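Local coordinates for protein transcriptional regulator, TetR family (Agrobacterium tumefaciens, PDB 3C2B) that probably binds regulatory DNA and controls transcription, through a helical DNA-binding domain joined to a larger helical C-terminal domain, at residues R16-L21 with L52-F56; I67-Q71 with L130-G135; G81-A86 with A149-Y155; H92-F96 with R142-L146; L110-R114 with H177-L181. All blocks are in the same frame, centred on the assembly; numbering follows the deposited sequence. Where two conformers were deposited one is given.

Overall arrangement
Five helix-rich contacts run along the elongated chain, from the DNA-binding domain (interaction 1) to the far end of the C-terminal domain (interaction 3), their centres about 45 Å apart. Interactions 4 and 5 are buried; 1, 2 and 3 are partly buried. Interactions 3 and 4 share helix 137-152 and touch through Val84 and His92. Interaction 2 joins the two domains and touches both interaction 1, where Phe69 meets Asn18 and Leu21, and interaction 5, where Gln70 and Ile67 meet Leu112. Chemistry varies with place: interactions 1 and 4 rest on side-chain packing, whereas 2, 3 and 5 add hydrogen bonds near helix ends or between helix and loop.

Interaction 1 (R16-L21 with L52-F56)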
# COMPACT_ATOMS: atom_id res chain seq x y z
N ARG A 16 -10.90 26.49 -20.27
CA ARG A 16 -9.46 26.69 -20.33
C ARG A 16 -8.72 26.08 -19.12
O ARG A 16 -7.64 25.47 -19.28
CB ARG A 16 -9.16 28.19 -20.45
CG ARG A 16 -7.68 28.58 -20.47
CD ARG A 16 -6.89 27.87 -21.56
NE ARG A 16 -5.59 28.50 -21.78
CZ ARG A 16 -4.49 27.87 -22.18
NH1 ARG A 16 -4.50 26.56 -22.40
NH2 ARG A 16 -3.36 28.55 -22.34
N GLN A 17 -9.29 26.26 -17.93
CA GLN A 17 -8.69 25.75 -16.70
C GLN A 17 -8.60 24.21 -16.70
O GLN A 17 -7.60 23.64 -16.24
CB GLN A 17 -9.46 26.24 -15.47
CG GLN A 17 -9.23 27.71 -15.13
CD GLN A 17 -10.16 28.19 -14.02
OE1 GLN A 17 -10.01 27.82 -12.85
NE2 GLN A 17 -11.12 29.03 -14.39
N ASN A 18 -9.62 23.56 -17.26
CA ASN A 18 -9.64 22.11 -17.47
C ASN A 18 -8.59 21.61 -18.48
O ASN A 18 -7.79 20.72 -18.14
CB ASN A 18 -11.05 21.63 -17.83
CG ASN A 18 -12.06 21.88 -16.70
OD1 ASN A 18 -11.68 22.13 -15.55
ND2 ASN A 18 -13.34 21.82 -17.03
N ALA A 19 -8.55 22.17 -19.69
CA ALA A 19 -7.54 21.81 -20.68
C ALA A 19 -6.13 21.86 -20.08
O ALA A 19 -5.30 20.97 -20.36
CB ALA A 19 -7.64 22.71 -21.88
N VAL A 20 -5.86 22.89 -19.27
CA VAL A 20 -4.56 23.09 -18.61
C VAL A 20 -4.25 21.98 -17.58
O VAL A 20 -3.15 21.40 -17.55
CB VAL A 20 -4.49 24.51 -17.95
CG1 VAL A 20 -3.39 24.60 -16.88
CG2 VAL A 20 -4.32 25.63 -19.02
N LEU A 21 -5.23 21.70 -16.73
CA LEU A 21 -5.13 20.66 -15.74
C LEU A 21 -4.92 19.28 -16.39
O LEU A 21 -4.20 18.44 -15.82
CB LEU A 21 -6.35 20.70 -14.81
CG LEU A 21 -6.37 21.89 -13.83
CD1 LEU A 21 -7.71 22.02 -13.12
CD2 LEU A 21 -5.20 21.88 -12.82
N LEU A 52 -0.75 31.00 -14.24
CA LEU A 52 -0.89 29.87 -13.31
C LEU A 52 -1.18 30.32 -11.88
O LEU A 52 -1.92 29.65 -11.14
CB LEU A 52 0.35 28.98 -13.36
CG LEU A 52 0.27 27.65 -14.12
CD1 LEU A 52 -1.01 27.49 -14.94
CD2 LEU A 52 1.51 27.42 -14.97
N TYR A 53 -0.61 31.47 -11.51
CA TYR A 53 -0.81 32.06 -10.19
C TYR A 53 -2.26 32.51 -9.90
O TYR A 53 -2.80 32.18 -8.84
CB TYR A 53 0.19 33.21 -9.95
CG TYR A 53 0.09 33.84 -8.58
CD1 TYR A 53 -0.57 35.06 -8.39
CD2 TYR A 53 0.66 33.22 -7.46
CE1 TYR A 53 -0.66 35.65 -7.13
CE2 TYR A 53 0.57 33.80 -6.19
CZ TYR A 53 -0.09 35.01 -6.04
OH TYR A 53 -0.17 35.59 -4.79
N LYS A 54 -2.88 33.23 -10.83
CA LYS A 54 -4.25 33.73 -10.61
C LYS A 54 -5.34 32.67 -10.85
O LYS A 54 -6.49 32.85 -10.45
CB LYS A 54 -4.53 35.05 -11.37
CG LYS A 54 -5.29 34.95 -12.70
CD LYS A 54 -4.35 34.86 -13.89
CE LYS A 54 -5.09 35.00 -15.22
NZ LYS A 54 -4.93 36.36 -15.81
N TRP A 55 -4.96 31.56 -11.49
CA TRP A 55 -5.87 30.42 -11.64
C TRP A 55 -5.97 29.58 -10.37
O TRP A 55 -7.08 29.26 -9.91
CB TRP A 55 -5.46 29.53 -12.83
CG TRP A 55 -5.67 30.15 -14.20
CD1 TRP A 55 -6.47 31.21 -14.53
CD2 TRP A 55 -5.09 29.70 -15.44
NE1 TRP A 55 -6.41 31.46 -15.88
CE2 TRP A 55 -5.57 30.55 -16.46
CE3 TRP A 55 -4.20 28.66 -15.77
CZ2 TRP A 55 -5.19 30.39 -17.80
CZ3 TRP A 55 -3.83 28.52 -17.11
CH2 TRP A 55 -4.32 29.37 -18.10
N PHE A 56 -4.80 29.22 -9.80
CA PHE A 56 -4.70 28.19 -8.74
C PHE A 56 -3.94 28.64 -7.47
O PHE A 56 -3.53 27.79 -6.67
CB PHE A 56 -4.03 26.89 -9.27
CG PHE A 56 -4.44 26.51 -10.68
CD1 PHE A 56 -3.47 26.40 -11.68
CD2 PHE A 56 -5.79 26.25 -11.01
CE1 PHE A 56 -3.83 26.05 -12.99
CE2 PHE A 56 -6.16 25.91 -12.32
CZ PHE A 56 -5.18 25.80 -13.31
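This is an aromatic-aliphatic packing contact inside the N-terminal DNA-binding domain, where the first turns of helix 15-31 meet the last turn of helix 49-56, the second helix of the predicted helix-turn-helix motif and, as in other TetR regulators, probably the recognition helix. The short axes approach to 11.9 Å at 109°, a steep crossing whose gap bulky side chains fill. Val20 lies at the centre of the packing: CG2 is 3.5 Å and CG1 4.0 Å from Trp55 CZ3, and CG1 is also 4.2 Å from both Leu52 CD1 and Phe56 CZ. Compact and branched, it suits the space between these three side chains. Leu21 CD2 sits over one face of the Phe56 ring, 4.0 Å from CZ. The aliphatic part of Gln17 covers a face of the Trp55 indole, its CG 4.4 Å from Trp55 CG. Arg16 extends past the same indole, NE 4.0 Å from Trp55 CH2, and its NH1 is hydrogen-bonded to the carbonyl of Ala45. Helix 38-45 closes the apolar cluster through Leu41, which touches Val20 and Leu52, and helix 59-71 packs against it with Met66 and Phe69 on Leu21 and Leu62 on Phe56.

Interaction 2 (I67-Q71 with L130-G135); sequences ITFQQ and LLLERG
Ile67 overlaps the side chains of Leu130 and Leu131, with CG2 4.0 Å from Leu130 CD2 and CD1 3.3 Å from Leu131 CD2. Both segments are essentially helical. The short axes run at 31°, signed crossing angle -31°, with a closest approach of 11.2 Å. In register, Ile67 faces Leu130 (CA to CA 7.5 Å) and Gln71 faces Gly135 (6.6 Å). Ile67 is m,t, which extends CD1 toward the leucines; Leu131 is m,m, and Leu130 has chi1 near -125° with chi2 t. One turn after Ile67, Gln71 adopts m,t with chi3 near -6° and reaches across: NE2 donates to Leu130 O at 3.1 Å, an almost straight bond, while OE1 packs 3.3 Å from Arg134 CB. That carbonyl also accepts the helical bond from Arg134 N. Gly135 CA lies 3.2 Å from Gln71 NE2; a CB here would run into Leu131 O. Thr68, p at chi1, turns CG2 to 3.6 Å from Leu130 CD2 and 4.1 Å from Arg134 NH1. A long amide thus complements apolar packing where helices 59-71 and 127-134 lie side by side, at the junction of the DNA-binding and C-terminal domains. Helix 15-31 flanks the junction through Leu21 and Leu25, against Phe69 and Gln70, and helix 107-120 through Leu112 on Gln70 and Asn113 and Ala116 on Leu131.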
# COMPACT_ATOMS: atom_id res chain seq x y z
N ILE A 67 -5.74 17.40 -8.14
CA ILE A 67 -6.40 16.35 -7.35
C ILE A 67 -7.94 16.47 -7.38
O ILE A 67 -8.63 15.47 -7.60
CB ILE A 67 -5.88 16.30 -5.88
CG1 ILE A 67 -4.40 15.88 -5.86
CG2 ILE A 67 -6.75 15.37 -5.01
CD1 ILE A 67 -3.74 15.86 -4.48
N THR A 68 -8.49 17.68 -7.18
CA THR A 68 -9.95 17.85 -7.17
C THR A 68 -10.58 17.89 -8.57
O THR A 68 -11.77 17.60 -8.71
CB THR A 68 -10.42 19.04 -6.31
OG1 THR A 68 -10.07 20.27 -6.95
CG2 THR A 68 -9.78 18.98 -4.92
N PHE A 69 -9.80 18.27 -9.58
CA PHE A 69 -10.21 18.18 -11.00
C PHE A 69 -10.35 16.71 -11.38
O PHE A 69 -11.33 16.33 -12.03
CB PHE A 69 -9.17 18.88 -11.91
CG PHE A 69 -9.35 18.63 -13.40
CD1 PHE A 69 -10.39 19.24 -14.11
CD2 PHE A 69 -8.45 17.83 -14.10
CE1 PHE A 69 -10.55 19.02 -15.49
CE2 PHE A 69 -8.60 17.61 -15.49
CZ PHE A 69 -9.64 18.21 -16.19
N GLN A 70 -9.38 15.88 -10.98
CA GLN A 70 -9.45 14.46 -11.32
C GLN A 70 -10.59 13.75 -10.58
O GLN A 70 -11.41 13.07 -11.20
CB GLN A 70 -8.12 13.77 -11.07
CG GLN A 70 -8.15 12.27 -11.30
CD GLN A 70 -8.26 11.85 -12.77
OE1 GLN A 70 -8.31 12.68 -13.68
NE2 GLN A 70 -8.28 10.54 -13.00
N GLN A 71 -10.63 13.94 -9.26
CA GLN A 71 -11.69 13.43 -8.38
C GLN A 71 -13.09 13.70 -8.98
O GLN A 71 -14.02 12.96 -8.68
CB GLN A 71 -11.55 13.98 -6.93
CG GLN A 71 -10.39 13.30 -6.11
CD GLN A 71 -10.17 13.81 -4.66
OE1 GLN A 71 -10.80 14.76 -4.20
NE2 GLN A 71 -9.25 13.19 -3.96
N LEU A 130 -6.40 15.34 1.08
CA LEU A 130 -7.34 15.40 -0.02
C LEU A 130 -7.59 14.02 -0.62
O LEU A 130 -8.72 13.67 -0.94
CB LEU A 130 -6.86 16.39 -1.08
CG LEU A 130 -7.87 17.48 -1.43
CD1 LEU A 130 -7.22 18.57 -2.29
CD2 LEU A 130 -9.08 16.86 -2.11
N LEU A 131 -6.53 13.22 -0.76
CA LEU A 131 -6.71 11.85 -1.23
C LEU A 131 -7.27 10.99 -0.10
O LEU A 131 -8.14 10.14 -0.32
CB LEU A 131 -5.40 11.25 -1.75
CG LEU A 131 -4.84 11.64 -3.13
CD1 LEU A 131 -5.89 11.65 -4.22
CD2 LEU A 131 -4.19 12.98 -3.02
N LEU A 132 -6.77 11.25 1.11
CA LEU A 132 -7.23 10.54 2.30
C LEU A 132 -8.75 10.77 2.55
O LEU A 132 -9.50 9.82 2.84
CB LEU A 132 -6.39 11.01 3.51
CG LEU A 132 -5.59 10.05 4.40
CD1 LEU A 132 -5.10 8.85 3.63
CD2 LEU A 132 -4.44 10.82 5.08
N GLU A 133 -9.19 12.02 2.43
CA GLU A 133 -10.55 12.38 2.80
C GLU A 133 -11.54 12.22 1.66
O GLU A 133 -12.70 11.93 1.93
CB GLU A 133 -10.64 13.82 3.34
CG GLU A 133 -9.92 14.11 4.66
CD GLU A 133 -9.67 15.61 4.87
OE1 GLU A 133 -9.93 16.12 5.98
OE2 GLU A 133 -9.20 16.29 3.92
N ARG A 134 -11.11 12.41 0.41
CA ARG A 134 -12.03 12.55 -0.72
C ARG A 134 -11.73 11.59 -1.86
O ARG A 134 -12.60 11.34 -2.71
CB ARG A 134 -12.01 14.00 -1.24
CG ARG A 134 -11.77 15.07 -0.14
CD ARG A 134 -12.16 16.48 -0.65
NE ARG A 134 -11.61 17.51 0.24
CZ ARG A 134 -11.44 18.79 -0.10
NH1 ARG A 134 -11.78 19.23 -1.31
NH2 ARG A 134 -10.94 19.64 0.78
N GLY A 135 -10.49 11.10 -1.86
CA GLY A 135 -9.94 10.26 -2.92
C GLY A 135 -10.61 8.93 -3.18
O GLY A 135 -10.56 8.42 -4.30

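Interaction 3 (G81-A86 with A149-Y155)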
# COMPACT_ATOMS: atom_id res chain seq x y z
N GLY A 81 -28.65 -1.81 -4.05
CA GLY A 81 -30.08 -2.03 -3.82
C GLY A 81 -30.35 -2.52 -2.41
O GLY A 81 -29.56 -3.27 -1.85
N ASP A 82 -31.46 -2.07 -1.83
CA ASP A 82 -31.84 -2.43 -0.46
C ASP A 82 -31.58 -3.91 -0.17
O ASP A 82 -30.94 -4.24 0.83
CB ASP A 82 -33.31 -2.06 -0.20
CG ASP A 82 -33.57 -1.66 1.25
OD1 ASP A 82 -33.57 -0.44 1.55
OD2 ASP A 82 -33.80 -2.57 2.09
N ARG A 83 -32.04 -4.80 -1.06
CA ARG A 83 -31.90 -6.23 -0.82
C ARG A 83 -31.42 -7.06 -2.02
O ARG A 83 -31.67 -6.70 -3.18
CB ARG A 83 -33.18 -6.80 -0.22
CG ARG A 83 -33.36 -6.42 1.25
CD ARG A 83 -34.32 -7.36 1.98
NE ARG A 83 -33.95 -8.76 1.72
CZ ARG A 83 -34.18 -9.78 2.55
NH1 ARG A 83 -33.80 -10.99 2.19
NH2 ARG A 83 -34.75 -9.59 3.74
N VAL A 84 -30.72 -8.15 -1.74
CA VAL A 84 -30.09 -8.98 -2.78
C VAL A 84 -30.26 -10.46 -2.50
O VAL A 84 -30.47 -10.86 -1.36
CB VAL A 84 -28.55 -8.69 -2.93
CG1 VAL A 84 -28.29 -7.34 -3.60
CG2 VAL A 84 -27.87 -8.76 -1.59
N SER A 85 -30.16 -11.27 -3.55
CA SER A 85 -30.02 -12.72 -3.41
C SER A 85 -28.55 -13.01 -3.17
O SER A 85 -27.70 -12.14 -3.39
CB SER A 85 -30.43 -13.41 -4.70
OG SER A 85 -29.62 -12.96 -5.79
N ALA A 86 -28.25 -14.24 -2.75
CA ALA A 86 -26.89 -14.66 -2.50
C ALA A 86 -26.00 -14.61 -3.77
O ALA A 86 -24.89 -14.08 -3.71
CB ALA A 86 -26.84 -16.02 -1.80
N ALA A 149 -26.21 -4.22 2.32
CA ALA A 149 -27.18 -5.06 1.59
C ALA A 149 -27.03 -6.57 1.90
O ALA A 149 -28.05 -7.25 2.11
CB ALA A 149 -27.08 -4.82 0.09
N GLY A 150 -25.79 -7.08 1.92
CA GLY A 150 -25.49 -8.44 2.35
C GLY A 150 -25.90 -8.78 3.78
O GLY A 150 -26.51 -9.83 4.03
N ARG A 151 -25.59 -7.89 4.71
CA ARG A 151 -26.06 -8.03 6.11
C ARG A 151 -27.60 -8.05 6.18
O ARG A 151 -28.18 -8.97 6.74
CB ARG A 151 -25.55 -6.87 6.96
CG ARG A 151 -25.58 -7.12 8.46
CD ARG A 151 -25.51 -5.80 9.22
NE ARG A 151 -26.58 -4.90 8.77
CZ ARG A 151 -27.86 -5.03 9.12
NH1 ARG A 151 -28.27 -6.01 9.93
NH2 ARG A 151 -28.75 -4.19 8.63
N ARG A 152 -28.26 -7.03 5.62
CA ARG A 152 -29.74 -6.94 5.65
C ARG A 152 -30.41 -8.22 5.17
O ARG A 152 -31.50 -8.59 5.65
CB ARG A 152 -30.24 -5.82 4.77
CG ARG A 152 -30.10 -4.47 5.35
CD ARG A 152 -31.04 -3.50 4.65
NE ARG A 152 -30.35 -2.23 4.41
CZ ARG A 152 -29.69 -1.95 3.29
NH1 ARG A 152 -29.64 -2.81 2.28
NH2 ARG A 152 -29.08 -0.78 3.15
N SER A 153 -29.76 -8.89 4.21
CA SER A 153 -30.38 -9.98 3.52
C SER A 153 -30.09 -11.28 4.21
O SER A 153 -30.47 -12.33 3.72
CB SER A 153 -29.93 -10.01 2.06
OG SER A 153 -30.36 -8.83 1.39
N GLY A 154 -29.42 -11.19 5.36
CA GLY A 154 -29.10 -12.35 6.17
C GLY A 154 -27.88 -13.12 5.71
O GLY A 154 -27.63 -14.24 6.22
N TYR A 155 -27.12 -12.57 4.75
CA TYR A 155 -25.98 -13.32 4.16
C TYR A 155 -24.60 -13.04 4.79
O TYR A 155 -23.69 -13.84 4.62
CB TYR A 155 -25.90 -13.09 2.64
CG TYR A 155 -27.13 -13.52 1.87
CD1 TYR A 155 -27.61 -14.84 1.93
CD2 TYR A 155 -27.81 -12.60 1.07
CE1 TYR A 155 -28.74 -15.22 1.22
CE2 TYR A 155 -28.93 -12.97 0.35
CZ TYR A 155 -29.40 -14.27 0.44
OH TYR A 155 -30.52 -14.60 -0.29
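A Schellman motif ends helix 137-152 here, with Gly154 at positive phi, and the extended loop leading to helix 86-104 crosses this C-terminal end. Ser153 OG links the two: it accepts from Val84 N at 3.2 Å, nearly linear, and donates to Ala149 O at 2.9 Å, so a small hydroxyl just past the helix serves a loop amide and a last-turn carbonyl alike. Within the motif, Tyr155 N bonds to Gly150 O and Gly154 N to Arg151 O, both at 2.9 Å; glycine suits the positive phi. Ser85 is the N-cap of the next helix, its OG also bonded to Gln88, while Ala86 N and Tyr155 OH find acceptors in the carboxylate of Glu213. The charges of Asp82 and Arg152 are only near each other, OD2 to NE 4.2 Å, with the oxygen well out of the guanidinium plane. Apolar contact completes the fit in a CH-pi interaction: small Ala86 brings its CB over the face of the Tyr155 ring, 3.9 Å from the centroid.

Interaction 4 (H92-F96 with R142-L146)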
# COMPACT_ATOMS: atom_id res chain seq x y z
N HIS A 92 -21.92 -9.08 -7.25
CA HIS A 92 -21.62 -7.67 -6.94
C HIS A 92 -20.28 -7.49 -6.23
O HIS A 92 -19.54 -6.52 -6.47
CB HIS A 92 -22.71 -7.08 -6.05
CG HIS A 92 -23.98 -6.74 -6.78
ND1 HIS A 92 -23.98 -6.14 -8.02
CD2 HIS A 92 -25.28 -6.87 -6.42
CE1 HIS A 92 -25.23 -5.92 -8.40
NE2 HIS A 92 -26.04 -6.34 -7.44
N LEU A 93 -19.98 -8.40 -5.33
CA LEU A 93 -18.72 -8.30 -4.59
C LEU A 93 -17.54 -8.59 -5.48
O LEU A 93 -16.52 -7.94 -5.35
CB LEU A 93 -18.70 -9.20 -3.39
CG LEU A 93 -19.63 -8.82 -2.21
CD1 LEU A 93 -19.65 -9.99 -1.24
CD2 LEU A 93 -19.19 -7.51 -1.50
N GLU A 94 -17.65 -9.54 -6.42
CA GLU A 94 -16.56 -9.74 -7.36
C GLU A 94 -16.36 -8.52 -8.28
O GLU A 94 -15.23 -8.14 -8.54
CB GLU A 94 -16.78 -10.99 -8.23
CG GLU A 94 -16.71 -12.30 -7.43
CD GLU A 94 -16.74 -13.54 -8.33
OE1 GLU A 94 -16.14 -13.53 -9.44
OE2 GLU A 94 -17.36 -14.54 -7.93
N VAL A 95 -17.47 -7.97 -8.80
CA VAL A 95 -17.37 -6.81 -9.69
C VAL A 95 -16.73 -5.63 -8.93
O VAL A 95 -15.83 -4.97 -9.44
CB VAL A 95 -18.73 -6.45 -10.34
CG1 VAL A 95 -18.64 -5.12 -11.13
CG2 VAL A 95 -19.23 -7.61 -11.25
N PHE A 96 -17.17 -5.43 -7.69
CA PHE A 96 -16.54 -4.45 -6.85
C PHE A 96 -14.99 -4.66 -6.75
O PHE A 96 -14.19 -3.75 -7.01
CB PHE A 96 -17.15 -4.45 -5.45
CG PHE A 96 -16.41 -3.55 -4.55
CD1 PHE A 96 -16.70 -2.18 -4.55
CD2 PHE A 96 -15.35 -4.05 -3.76
CE1 PHE A 96 -15.97 -1.29 -3.75
CE2 PHE A 96 -14.59 -3.15 -2.96
CZ PHE A 96 -14.90 -1.76 -2.97
N ARG A 142 -19.72 2.57 -2.19
CA ARG A 142 -20.10 1.36 -2.92
C ARG A 142 -19.97 0.13 -2.00
O ARG A 142 -20.93 -0.58 -1.76
CB ARG A 142 -19.22 1.18 -4.15
CG ARG A 142 -19.86 0.48 -5.33
CD ARG A 142 -20.27 -0.93 -4.98
NE ARG A 142 -21.68 -1.18 -5.30
CZ ARG A 142 -22.13 -1.82 -6.38
NH1 ARG A 142 -23.43 -1.99 -6.56
NH2 ARG A 142 -21.28 -2.29 -7.28
N ALA A 143 -18.78 -0.05 -1.43
CA ALA A 143 -18.44 -1.22 -0.68
C ALA A 143 -19.32 -1.38 0.56
O ALA A 143 -19.83 -2.47 0.80
CB ALA A 143 -16.95 -1.21 -0.32
N ARG A 144 -19.53 -0.28 1.30
CA ARG A 144 -20.37 -0.28 2.50
C ARG A 144 -21.81 -0.56 2.15
O ARG A 144 -22.49 -1.28 2.87
CB ARG A 144 -20.31 1.06 3.24
CG ARG A 144 -18.94 1.53 3.65
CD ARG A 144 -19.11 2.78 4.53
NE ARG A 144 -18.28 3.89 4.06
CZ ARG A 144 -17.00 4.10 4.39
NH1 ARG A 144 -16.34 3.28 5.21
NH2 ARG A 144 -16.38 5.14 3.88
N GLY A 145 -22.27 0.05 1.06
CA GLY A 145 -23.63 -0.19 0.52
C GLY A 145 -23.88 -1.67 0.25
O GLY A 145 -24.87 -2.24 0.68
N LEU A 146 -22.94 -2.29 -0.44
CA LEU A 146 -22.92 -3.74 -0.70
C LEU A 146 -22.88 -4.62 0.56
O LEU A 146 -23.61 -5.58 0.68
CB LEU A 146 -21.69 -4.03 -1.53
CG LEU A 146 -21.81 -4.87 -2.78
CD1 LEU A 146 -23.13 -4.62 -3.49
CD2 LEU A 146 -20.60 -4.59 -3.69
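His92 opens the contact on helix 86-104, which runs almost antiparallel to helix 137-152: the short axes lie at 167°, 10.8 Å apart. Its CB is 3.6 Å from Leu146 CD1 and its backbone O 3.5 Å from Leu146 CD2, so the leucine nests against the helix surface, while the imidazole stays toward the more open side. Leu93 follows with CD2 3.9 Å from Leu146 CD2, and its side chain also meets Phe168 of helix 161-173 and Val198 and Phe201 of helix 190-205. One turn after His92, Phe96 reaches across to the partner helix. Its CZ lies 3.4 Å from Ala143 CB, a methyl small enough to admit the ring so closely; its CB is 3.9 Å from Leu146 CD2, and CD1 is 3.8 Å from Arg142 CD, the aliphatic part of the arginine. Tyr165 of helix 161-173 touches both Phe96 and Ala143. With polar side chains contributing mainly carbon here, the pairing of these C-terminal-domain helices depends on shape fit and exclusion of water rather than on directional bonds.

Interaction 5 (L110-R114 with H177-L181); sequences LALNR and HVRML
Two helices of the TetR C-terminal domain cross here almost at right angles beside the dimer interface. Helical segments 110-114 and 177-181 have short axes 10.4 Å apart at 87°, signed crossing angle -87°, and the closest alpha carbons are those of Leu110 and Leu181, 5.9 Å apart. Leu110 and Leu181 are both m,t, which brings their CD2 methyls together at 3.6 Å. Leu110 CD2 also lies 3.8 Å from CB of Met180, a selenomethionine (m,t,m), and 4.0 Å from His177 CD2, at the edge of an imidazole set by a t chi1. Asn113, m at chi1, packs CB 3.8 Å from Leu181 CD2, while its ND2 bonds back to Ser109 O. Val178 of the second subunit packs on His177, and Ser121 of that subunit on Arg114. Arg114 is stretched out as m,t,t, laying its guanidinium edge against the carbonyls at the C-terminal end of helix 176-181, where acceptors lack further helical donors: NH2 bonds to Met180 O at 2.8 Å and NE to Leu181 O at 2.9 Å.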
# COMPACT_ATOMS: atom_id res chain seq x y z
N LEU A 110 -2.45 6.55 -9.84
CA LEU A 110 -1.10 6.24 -9.31
C LEU A 110 -0.24 7.49 -9.22
O LEU A 110 0.44 7.69 -8.23
CB LEU A 110 -0.39 5.18 -10.15
CG LEU A 110 -0.94 3.77 -10.00
CD1 LEU A 110 -0.43 2.92 -11.19
CD2 LEU A 110 -0.60 3.12 -8.65
N ALA A 111 -0.27 8.31 -10.28
CA ALA A 111 0.57 9.50 -10.38
C ALA A 111 0.14 10.54 -9.33
O ALA A 111 1.00 11.14 -8.68
CB ALA A 111 0.46 10.07 -11.76
N LEU A 112 -1.16 10.71 -9.09
CA LEU A 112 -1.57 11.66 -8.06
C LEU A 112 -1.20 11.19 -6.64
O LEU A 112 -0.70 11.97 -5.81
CB LEU A 112 -3.06 11.97 -8.17
CG LEU A 112 -3.29 12.77 -9.46
CD1 LEU A 112 -4.77 12.68 -9.86
CD2 LEU A 112 -2.79 14.25 -9.36
N ASN A 113 -1.42 9.90 -6.38
CA ASN A 113 -0.96 9.28 -5.15
C ASN A 113 0.54 9.39 -4.94
O ASN A 113 0.96 9.80 -3.85
CB ASN A 113 -1.45 7.83 -5.03
CG ASN A 113 -2.88 7.77 -4.51
OD1 ASN A 113 -3.10 7.95 -3.33
ND2 ASN A 113 -3.85 7.58 -5.40
N ARG A 114 1.34 9.08 -5.96
CA ARG A 114 2.78 9.33 -5.91
C ARG A 114 3.07 10.77 -5.56
O ARG A 114 3.93 11.05 -4.73
CB ARG A 114 3.44 9.03 -7.25
CG ARG A 114 3.47 7.56 -7.60
CD ARG A 114 4.04 7.32 -8.99
NE ARG A 114 3.99 5.88 -9.28
CZ ARG A 114 3.47 5.39 -10.40
NH1 ARG A 114 3.02 6.22 -11.36
NH2 ARG A 114 3.41 4.09 -10.58
N HIS A 177 -1.09 -2.09 -4.09
CA HIS A 177 -1.15 -0.65 -4.36
C HIS A 177 0.23 -0.00 -4.14
O HIS A 177 0.74 0.67 -5.04
CB HIS A 177 -2.26 0.03 -3.54
CG HIS A 177 -2.56 1.43 -3.97
ND1 HIS A 177 -3.25 2.31 -3.18
CD2 HIS A 177 -2.32 2.07 -5.14
CE1 HIS A 177 -3.43 3.45 -3.85
NE2 HIS A 177 -2.85 3.34 -5.03
N VAL A 178 0.83 -0.24 -2.97
CA VAL A 178 2.24 0.09 -2.70
C VAL A 178 3.22 -0.41 -3.82
O VAL A 178 3.95 0.40 -4.40
CB VAL A 178 2.71 -0.28 -1.23
CG1 VAL A 178 4.16 0.07 -1.00
CG2 VAL A 178 1.89 0.45 -0.19
N ARG A 179 3.18 -1.69 -4.20
CA ARG A 179 4.04 -2.13 -5.31
C ARG A 179 3.89 -1.33 -6.61
O ARG A 179 4.89 -1.02 -7.26
CB ARG A 179 3.87 -3.64 -5.57
CG ARG A 179 4.15 -4.47 -4.26
CD ARG A 179 4.17 -5.98 -4.47
NE ARG A 179 5.27 -6.40 -5.32
CZ ARG A 179 6.55 -6.54 -4.94
NH1 ARG A 179 7.46 -6.91 -5.84
NH2 ARG A 179 6.93 -6.29 -3.67
N MSE A 180 2.64 -1.01 -6.98
CA MSE A 180 2.37 -0.30 -8.23
C MSE A 180 2.87 1.13 -8.14
O MSE A 180 3.44 1.66 -9.10
CB MSE A 180 0.88 -0.37 -8.60
CG MSE A 180 0.41 -1.78 -9.03
SE MSE A 180 -1.38 -1.83 -9.80
CE MSE A 180 -2.37 -1.16 -8.31
N LEU A 181 2.70 1.71 -6.97
CA LEU A 181 3.15 3.05 -6.67
C LEU A 181 4.64 3.19 -6.79
O LEU A 181 5.15 4.22 -7.20
CB LEU A 181 2.70 3.45 -5.27
CG LEU A 181 1.21 3.79 -5.14
CD1 LEU A 181 0.84 4.05 -3.66
CD2 LEU A 181 0.84 4.96 -5.97